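Local coordinates for BRAMP domain protein (Streptomyces davawensis, PDB 5MLD), which catalyses replacement of the C-8 methyl group of FMN by an amino group, with glutamate as amino donor, in the biosynthesis of the antibiotic roseoflavin, at the interface of chains A and B. Numbering follows the deposited sequence. Chains: chain A/B, BRAMP domain protein.

The interface of chains A and B. Residues chain A 237-241, 244; chain B 134, 170-172.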
# COMPACT_ATOMS: atom_id res chain seq x y z
N ALA A 237 20.11 16.40 -2.25
CA ALA A 237 18.68 16.53 -2.02
C ALA A 237 17.90 15.44 -2.74
O ALA A 237 18.27 15.00 -3.84
CB ALA A 237 18.19 17.91 -2.46
N ILE A 238 16.80 15.01 -2.12
CA ILE A 238 15.90 14.03 -2.71
C ILE A 238 14.51 14.61 -2.92
O ILE A 238 13.58 13.87 -3.29
CB ILE A 238 15.83 12.74 -1.86
CG1 ILE A 238 15.40 13.06 -0.43
CG2 ILE A 238 17.18 12.04 -1.87
CD1 ILE A 238 14.99 11.84 0.36
N ARG A 239 14.34 15.91 -2.72
CA ARG A 239 13.05 16.54 -2.96
C ARG A 239 12.73 16.57 -4.45
O ARG A 239 13.62 16.67 -5.30
CB ARG A 239 13.04 17.96 -2.39
CG ARG A 239 13.57 18.95 -3.38
CD ARG A 239 13.31 20.34 -2.96
NE ARG A 239 11.92 20.73 -3.07
CZ ARG A 239 11.52 21.98 -3.30
NH1 ARG A 239 12.41 22.95 -3.46
NH2 ARG A 239 10.22 22.25 -3.38
N TYR A 240 11.44 16.48 -4.76
CA TYR A 240 11.01 16.34 -6.14
C TYR A 240 11.01 17.68 -6.85
O TYR A 240 10.57 18.69 -6.29
CB TYR A 240 9.63 15.70 -6.19
CG TYR A 240 9.65 14.26 -5.71
CD1 TYR A 240 10.21 13.26 -6.49
CD2 TYR A 240 9.15 13.91 -4.45
CE1 TYR A 240 10.26 11.94 -6.06
CE2 TYR A 240 9.20 12.58 -4.01
CZ TYR A 240 9.75 11.61 -4.82
OH TYR A 240 9.80 10.30 -4.41
N LYS A 241 11.51 17.68 -8.08
CA LYS A 241 11.45 18.85 -8.96
C LYS A 241 11.03 18.41 -10.35
O LYS A 241 11.79 17.73 -11.05
CB LYS A 241 12.80 19.57 -8.99
CG LYS A 241 13.23 20.14 -7.64
CD LYS A 241 14.32 21.19 -7.79
CE LYS A 241 14.86 21.67 -6.45
NZ LYS A 241 15.83 20.71 -5.82
N GLN A 244 13.63 20.85 -14.08
CA GLN A 244 15.00 20.98 -13.61
C GLN A 244 15.91 21.76 -14.54
O GLN A 244 17.02 22.12 -14.13
CB GLN A 244 15.60 19.59 -13.33
CG GLN A 244 14.91 18.91 -12.15
CD GLN A 244 15.61 17.67 -11.62
OE1 GLN A 244 16.81 17.48 -11.80
NE2 GLN A 244 14.84 16.81 -10.95
N ASN B 134 7.19 11.69 -10.71
CA ASN B 134 8.58 11.81 -11.16
C ASN B 134 9.30 10.47 -11.17
O ASN B 134 10.22 10.27 -11.97
CB ASN B 134 9.34 12.82 -10.30
CG ASN B 134 8.95 14.27 -10.58
OD1 ASN B 134 8.09 14.53 -11.40
ND2 ASN B 134 9.58 15.21 -9.88
N THR B 170 14.74 12.40 -8.60
CA THR B 170 13.95 13.55 -8.19
C THR B 170 13.08 14.11 -9.31
O THR B 170 12.31 15.05 -9.06
CB THR B 170 14.86 14.69 -7.70
OG1 THR B 170 15.66 15.17 -8.79
CG2 THR B 170 15.76 14.24 -6.58
N GLY B 171 13.20 13.58 -10.52
CA GLY B 171 12.52 14.14 -11.67
C GLY B 171 13.56 14.30 -12.78
O GLY B 171 14.64 13.73 -12.68
N PRO B 172 13.25 15.09 -13.82
CA PRO B 172 12.06 15.93 -13.94
C PRO B 172 10.80 15.17 -14.33
O PRO B 172 10.79 13.93 -14.39
CB PRO B 172 12.45 16.91 -15.04
CG PRO B 172 13.30 16.05 -15.96
CD PRO B 172 14.12 15.20 -15.01
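With OG1 of B:Thr170 set between its own backbone N and carbonyl carbon (chi1 65°), and A:Gln244 carrying CG beside its backbone N on an extended chain, hydroxyl and amide meet across the subunit boundary, the two side chains crossing at about a right angle. The amide nitrogen NE2 of A:Gln244 donates to the hydroxyl OG1 of B:Thr170 over 2.8 Å, a bent bond with the oxygen tilted from the amide plane. The same NE2 reaches back to the carbonyl O of A:Lys241 at 3.2 Å; that oxygen lies in the amide plane of A:Gln244, and NE2 lies in the carbonyl plane, on a lone pair. This second bond should fix the rotation of the amide.

The carbonyl O of B:Thr170 is gripped twice: the backbone N of A:Lys241 donates to it nearly straight at 2.9 Å, and ND2 of B:Asn134 reaches it from above the carbonyl plane, also at 2.9 Å, and so may position it from its own subunit. The methyl CG2 of B:Thr170 lies 3.5 Å from the carbonyl O of A:Arg239. The side chain of A:Tyr240 slides past that of B:Asn134 in the opposite direction, CD1 of A:Tyr240 lying 3.9 Å from CB of B:Asn134, ring and amide planes steeply inclined.

This illustrates how a C-terminal arm of one subunit can be fastened to its neighbour's loops: within the homotetramer, it brings A:Tyr240 alongside B:Asn134, both FMN-binding residues, and may thereby help shape the flavin site at the subunit boundary.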